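Local coordinates for protein RMD9, mitochondrial (Saccharomyces cerevisiae S288C, PDB 7A9X) that binds a dodecameric element in the 3'-UTRs of mitochondrial mRNAs through its pentatricopeptide repeats and takes part in their processing or stability, at residues L283-L288 against Y314-Q319. Numbering follows the deposited sequence.
With nucleotides of chain B.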
ATOM      1  N   LEU A 283      -7.883 -16.449  13.696  1.00 63.30           N
ATOM      2  CA  LEU A 283      -6.842 -17.408  13.349  1.00 63.95           C
ATOM      3  C   LEU A 283      -6.042 -16.959  12.136  1.00 69.80           C
ATOM      4  O   LEU A 283      -4.880 -17.351  11.986  1.00 68.93           O
ATOM      5  CB  LEU A 283      -7.460 -18.783  13.093  1.00 65.63           C
ATOM      6  CG  LEU A 283      -8.084 -19.460  14.310  1.00 67.19           C
ATOM      7  CD1 LEU A 283      -8.872 -20.687  13.896  1.00 68.96           C
ATOM      8  CD2 LEU A 283      -6.999 -19.830  15.308  1.00 75.14           C
ATOM      9  N   ILE A 284      -6.639 -16.145  11.263  1.00 66.57           N
ATOM     10  CA  ILE A 284      -5.912 -15.651  10.098  1.00 67.28           C
ATOM     11  C   ILE A 284      -4.863 -14.631  10.521  1.00 64.62           C
ATOM     12  O   ILE A 284      -3.702 -14.702  10.101  1.00 69.46           O
ATOM     13  CB  ILE A 284      -6.881 -15.051   9.067  1.00 72.83           C
ATOM     14  CG1 ILE A 284      -7.964 -16.052   8.679  1.00 77.53           C
ATOM     15  CG2 ILE A 284      -6.126 -14.610   7.823  1.00 74.23           C
ATOM     16  CD1 ILE A 284      -8.928 -15.492   7.664  1.00 77.89           C
ATOM     17  N   GLU A 285      -5.261 -13.660  11.350  1.00 61.30           N
ATOM     18  CA  GLU A 285      -4.326 -12.631  11.798  1.00 63.70           C
ATOM     19  C   GLU A 285      -3.143 -13.243  12.535  1.00 62.71           C
ATOM     20  O   GLU A 285      -1.987 -12.900  12.266  1.00 64.52           O
ATOM     21  CB  GLU A 285      -5.036 -11.618  12.697  1.00 80.66           C
ATOM     22  CG  GLU A 285      -6.012 -10.702  11.991  1.00100.36           C
ATOM     23  CD  GLU A 285      -6.285  -9.441  12.785  1.00116.29           C
ATOM     24  OE1 GLU A 285      -5.593  -8.428  12.547  1.00121.76           O
ATOM     25  OE2 GLU A 285      -7.178  -9.470  13.658  1.00124.02           O
ATOM     26  N   THR A 286      -3.413 -14.157  13.472  1.00 62.78           N
ATOM     27  CA  THR A 286      -2.325 -14.757  14.238  1.00 71.57           C
ATOM     28  C   THR A 286      -1.430 -15.609  13.349  1.00 67.49           C
ATOM     29  O   THR A 286      -0.201 -15.492  13.409  1.00 62.23           O
ATOM     30  CB  THR A 286      -2.884 -15.582  15.399  1.00 77.01           C
ATOM     31  OG1 THR A 286      -3.894 -16.471  14.912  1.00 82.87           O
ATOM     32  CG2 THR A 286      -3.479 -14.668  16.452  1.00 76.46           C
ATOM     33  N   HIS A 287      -2.026 -16.460  12.509  1.00 62.42           N
ATOM     34  CA  HIS A 287      -1.238 -17.283  11.595  1.00 67.14           C
ATOM     35  C   HIS A 287      -0.319 -16.419  10.740  1.00 65.50           C
ATOM     36  O   HIS A 287       0.888 -16.676  10.650  1.00 62.09           O
ATOM     37  CB  HIS A 287      -2.164 -18.126  10.717  1.00 63.28           C
ATOM     38  CG  HIS A 287      -1.458 -19.174   9.912  1.00 68.28           C
ATOM     39  ND1 HIS A 287      -1.842 -20.497   9.920  1.00 71.22           N
ATOM     40  CD2 HIS A 287      -0.406 -19.093   9.063  1.00 66.60           C
ATOM     41  CE1 HIS A 287      -1.051 -21.188   9.119  1.00 71.45           C
ATOM     42  NE2 HIS A 287      -0.171 -20.360   8.587  1.00 72.00           N
ATOM     43  N   LEU A 288      -0.871 -15.375  10.114  1.00 60.24           N
ATOM     44  CA  LEU A 288      -0.046 -14.476   9.315  1.00 65.34           C
ATOM     45  C   LEU A 288       1.002 -13.769  10.166  1.00 66.78           C
ATOM     46  O   LEU A 288       2.093 -13.459   9.674  1.00 69.92           O
ATOM     47  CB  LEU A 288      -0.921 -13.450   8.594  1.00 58.09           C
ATOM     48  CG  LEU A 288      -1.855 -13.991   7.511  1.00 70.43           C
ATOM     49  CD1 LEU A 288      -2.702 -12.870   6.930  1.00 73.00           C
ATOM     50  CD2 LEU A 288      -1.064 -14.691   6.417  1.00 58.53           C
ATOM     51  N   TYR A 314      -8.889 -24.027   8.496  1.00 73.15           N
ATOM     52  CA  TYR A 314      -9.574 -22.788   8.166  1.00 73.98           C
ATOM     53  C   TYR A 314      -8.994 -22.202   6.886  1.00 75.12           C
ATOM     54  O   TYR A 314      -7.830 -22.442   6.548  1.00 78.02           O
ATOM     55  CB  TYR A 314      -9.453 -21.763   9.304  1.00 72.77           C
ATOM     56  CG  TYR A 314      -8.037 -21.577   9.805  1.00 75.58           C
ATOM     57  CD1 TYR A 314      -7.173 -20.674   9.195  1.00 71.44           C
ATOM     58  CD2 TYR A 314      -7.563 -22.308  10.885  1.00 81.11           C
ATOM     59  CE1 TYR A 314      -5.879 -20.507   9.648  1.00 70.71           C
ATOM     60  CE2 TYR A 314      -6.271 -22.147  11.344  1.00 82.14           C
ATOM     61  CZ  TYR A 314      -5.435 -21.247  10.724  1.00 76.25           C
ATOM     62  OH  TYR A 314      -4.150 -21.089  11.183  1.00 76.92           O
ATOM     63  N   LYS A 315      -9.816 -21.433   6.179  1.00 73.80           N
ATOM     64  CA  LYS A 315      -9.336 -20.697   5.020  1.00 70.14           C
ATOM     65  C   LYS A 315      -8.349 -19.623   5.456  1.00 69.66           C
ATOM     66  O   LYS A 315      -8.430 -19.085   6.563  1.00 78.80           O
ATOM     67  CB  LYS A 315     -10.497 -20.049   4.269  1.00 69.95           C
ATOM     68  CG  LYS A 315     -11.604 -21.002   3.872  1.00 81.28           C
ATOM     69  CD  LYS A 315     -12.913 -20.250   3.748  1.00 90.21           C
ATOM     70  CE  LYS A 315     -12.862 -19.212   2.640  1.00 91.87           C
ATOM     71  NZ  LYS A 315     -13.114 -19.826   1.310  1.00 94.13           N
ATOM     72  N   ILE A 316      -7.406 -19.313   4.574  1.00 68.67           N
ATOM     73  CA  ILE A 316      -6.429 -18.272   4.860  1.00 69.00           C
ATOM     74  C   ILE A 316      -5.885 -17.749   3.540  1.00 71.53           C
ATOM     75  O   ILE A 316      -5.586 -18.519   2.622  1.00 81.69           O
ATOM     76  CB  ILE A 316      -5.308 -18.792   5.791  1.00 71.24           C
ATOM     77  CG1 ILE A 316      -4.289 -17.684   6.067  1.00 68.53           C
ATOM     78  CG2 ILE A 316      -4.649 -20.033   5.202  1.00 64.99           C
ATOM     79  CD1 ILE A 316      -3.514 -17.882   7.350  1.00 73.75           C
ATOM     80  N   ILE A 317      -5.782 -16.438   3.448  1.00 70.42           N
ATOM     81  CA  ILE A 317      -5.181 -15.779   2.298  1.00 70.82           C
ATOM     82  C   ILE A 317      -3.680 -15.695   2.521  1.00 71.48           C
ATOM     83  O   ILE A 317      -3.202 -15.565   3.654  1.00 71.66           O
ATOM     84  CB  ILE A 317      -5.797 -14.382   2.080  1.00 71.58           C
ATOM     85  CG1 ILE A 317      -5.513 -13.481   3.287  1.00 73.32           C
ATOM     86  CG2 ILE A 317      -7.294 -14.496   1.847  1.00 60.62           C
ATOM     87  CD1 ILE A 317      -5.998 -12.056   3.126  1.00 78.21           C
ATOM     88  N   LEU A 318      -2.920 -15.795   1.432  1.00 72.06           N
ATOM     89  CA  LEU A 318      -1.480 -15.551   1.482  1.00 70.51           C
ATOM     90  C   LEU A 318      -1.274 -14.053   1.286  1.00 63.31           C
ATOM     91  O   LEU A 318      -0.924 -13.574   0.205  1.00 62.86           O
ATOM     92  CB  LEU A 318      -0.754 -16.376   0.427  1.00 71.60           C
ATOM     93  CG  LEU A 318       0.770 -16.422   0.554  1.00 72.93           C
ATOM     94  CD1 LEU A 318       1.182 -17.145   1.829  1.00 73.56           C
ATOM     95  CD2 LEU A 318       1.409 -17.069  -0.664  1.00 75.59           C
ATOM     96  N   GLN A 319      -1.532 -13.304   2.359  1.00 58.02           N
ATOM     97  CA  GLN A 319      -1.495 -11.845   2.307  1.00 59.89           C
ATOM     98  C   GLN A 319      -0.111 -11.373   1.885  1.00 64.68           C
ATOM     99  O   GLN A 319       0.886 -11.681   2.547  1.00 57.49           O
ATOM    100  CB  GLN A 319      -1.872 -11.268   3.671  1.00 60.98           C
ATOM    101  CG  GLN A 319      -2.362  -9.829   3.635  1.00 66.24           C
ATOM    102  CD  GLN A 319      -2.657  -9.271   5.021  1.00 69.07           C
ATOM    103  OE1 GLN A 319      -3.681  -8.622   5.235  1.00 73.31           O
ATOM    104  NE2 GLN A 319      -1.752  -9.513   5.963  1.00 67.18           N
TER
ATOM    105  P     A B   7      -5.379  -4.862   3.344  1.00 63.34           P
ATOM    106  OP1   A B   7      -4.830  -4.691   4.713  1.00 71.76           O
ATOM    107  OP2   A B   7      -6.087  -3.727   2.696  1.00 62.87           O
ATOM    108  O5'   A B   7      -4.204  -5.314   2.373  1.00 71.10           O
ATOM    109  C5'   A B   7      -2.938  -5.740   2.868  1.00 59.32           C
ATOM    110  C4'   A B   7      -2.043  -6.222   1.749  1.00 63.91           C
ATOM    111  O4'   A B   7      -2.416  -7.580   1.392  1.00 64.59           O
ATOM    112  C3'   A B   7      -2.136  -5.412   0.458  1.00 61.33           C
ATOM    113  O3'   A B   7      -0.888  -5.479  -0.231  1.00 69.53           O
ATOM    114  C2'   A B   7      -3.181  -6.187  -0.334  1.00 64.36           C
ATOM    115  O2'   A B   7      -3.151  -5.970  -1.728  1.00 63.44           O
ATOM    116  C1'   A B   7      -2.828  -7.624   0.036  1.00 67.73           C
ATOM    117  N9    A B   7      -3.950  -8.558  -0.068  1.00 76.08           N
ATOM    118  C8    A B   7      -5.260  -8.326   0.267  1.00 74.89           C
ATOM    119  N7    A B   7      -6.043  -9.357   0.063  1.00 72.57           N
ATOM    120  C5    A B   7      -5.189 -10.331  -0.441  1.00 77.05           C
ATOM    121  C6    A B   7      -5.405 -11.657  -0.857  1.00 80.14           C
ATOM    122  N6    A B   7      -6.595 -12.260  -0.833  1.00 81.22           N
ATOM    123  N1    A B   7      -4.338 -12.355  -1.304  1.00 78.74           N
ATOM    124  C2    A B   7      -3.141 -11.754  -1.328  1.00 74.59           C
ATOM    125  N3    A B   7      -2.814 -10.517  -0.965  1.00 74.79           N
ATOM    126  C4    A B   7      -3.895  -9.851  -0.527  1.00 75.46           C
ATOM    127  P     U B   5     -11.283  -8.474  12.559  1.00 65.68           P
ATOM    128  OP1   U B   5     -10.068  -7.985  13.258  1.00 74.35           O
ATOM    129  OP2   U B   5     -12.336  -7.512  12.153  1.00 66.15           O
ATOM    130  O5'   U B   5     -10.785  -9.245  11.261  1.00 64.44           O
ATOM    131  C5'   U B   5      -9.834 -10.293  11.359  1.00 69.03           C
ATOM    132  C4'   U B   5      -9.612 -10.946  10.021  1.00 65.99           C
ATOM    133  O4'   U B   5     -10.830 -11.615   9.597  1.00 63.48           O
ATOM    134  C3'   U B   5      -9.303  -9.995   8.878  1.00 62.32           C
ATOM    135  O3'   U B   5      -7.953  -9.573   8.846  1.00 70.39           O
ATOM    136  C2'   U B   5      -9.734 -10.791   7.657  1.00 61.73           C
ATOM    137  O2'   U B   5      -8.762 -11.764   7.318  1.00 68.07           O
ATOM    138  C1'   U B   5     -10.974 -11.508   8.195  1.00 67.14           C
ATOM    139  N1    U B   5     -12.206 -10.746   7.895  1.00 71.56           N
ATOM    140  C2    U B   5     -12.729 -10.908   6.627  1.00 66.98           C
ATOM    141  O2    U B   5     -12.225 -11.648   5.798  1.00 67.81           O
ATOM    142  N3    U B   5     -13.863 -10.179   6.370  1.00 64.60           N
ATOM    143  C4    U B   5     -14.508  -9.319   7.234  1.00 68.71           C
ATOM    144  O4    U B   5     -15.522  -8.734   6.852  1.00 74.13           O
ATOM    145  C5    U B   5     -13.904  -9.199   8.527  1.00 69.72           C
ATOM    146  C6    U B   5     -12.797  -9.898   8.806  1.00 63.79           C
ATOM    147  P     A B   6      -7.616  -8.050   8.463  1.00 65.71           P
ATOM    148  OP1   A B   6      -6.174  -7.788   8.701  1.00 78.90           O
ATOM    149  OP2   A B   6      -8.633  -7.202   9.134  1.00 71.91           O
ATOM    150  O5'   A B   6      -7.917  -7.977   6.902  1.00 61.34           O
ATOM    151  C5'   A B   6      -7.123  -8.680   5.950  1.00 60.47           C
ATOM    152  C4'   A B   6      -7.208  -8.038   4.585  1.00 64.98           C
ATOM    153  O4'   A B   6      -8.543  -8.249   4.045  1.00 67.07           O
ATOM    154  C3'   A B   6      -6.982  -6.529   4.581  1.00 62.38           C
ATOM    155  O3'   A B   6      -6.364  -6.132   3.360  1.00 61.51           O
ATOM    156  C2'   A B   6      -8.404  -5.979   4.641  1.00 64.22           C
ATOM    157  O2'   A B   6      -8.563  -4.665   4.151  1.00 61.48           O
ATOM    158  C1'   A B   6      -9.164  -6.999   3.800  1.00 63.46           C
ATOM    159  N9    A B   6     -10.571  -7.097   4.183  1.00 69.74           N
ATOM    160  C8    A B   6     -11.068  -7.594   5.361  1.00 68.74           C
ATOM    161  N7    A B   6     -12.373  -7.539   5.440  1.00 67.78           N
ATOM    162  C5    A B   6     -12.753  -6.960   4.240  1.00 66.70           C
ATOM    163  C6    A B   6     -14.011  -6.630   3.716  1.00 62.67           C
ATOM    164  N6    A B   6     -15.154  -6.848   4.368  1.00 63.41           N
ATOM    165  N1    A B   6     -14.050  -6.063   2.491  1.00 66.33           N
ATOM    166  C2    A B   6     -12.899  -5.848   1.842  1.00 65.44           C
ATOM    167  N3    A B   6     -11.655  -6.114   2.231  1.00 66.94           N
ATOM    168  C4    A B   6     -11.654  -6.679   3.452  1.00 68.53           C
TER
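In the RNA-binding groove of this pentatricopeptide-repeat protein, helix 281-292, in the segment assigned as the fourth repeat, is met by the loop that leads from helix 297-308 to helix 320-334, with nucleotides U5, A6 and A7 of chain B alongside. At one end, Leu283 lies on the Tyr314 ring: its CB stands 3.9 Å from the ring centroid, nearly on the normal, while CD1 reaches toward the CD2-CE2 side. A chi1 of 49° sets Tyr314 CG between its own backbone N and carbonyl carbon and turns the ring toward Leu283 and His287. Its OH meets His287 ND1 at 2.7 Å in a nearly straight hydrogen bond, lying in the imidazole plane. The two rings meet rim to rim, their planes at 81°. Phe303 O accepts a bond from His287 NE2, so both ring nitrogens are gripped and the imidazole's rotation is fixed. A phenylalanine in place of Tyr314 could keep the Leu283 contact but would probably leave His287 ND1 without its mate and the imidazole less firmly oriented. One imidazole face carries Ile316 CD1, 3.5 Å from His287 CG and displaced toward the rim. Ile316 is extended, with CG1 opposite the backbone N (chi1 180°), and on its way to the ring CG1 passes Ile284 CG2 at 4.0 Å. Beyond it, Leu288 divides its methyls, CD2 against Ile317 O and CD1 against the CB and NE2 of Gln319; that NE2 is hydrogen-bonded to Thr322 OG1. The same residues border the RNA: Ile317 lies against the A7 base of chain B, and Gln319 CG approaches the ribose O4' of A7 of chain B at 3.2 Å. On the helix side, Ile284 CD1 comes within 3.7 Å of O2' of U5 of chain B.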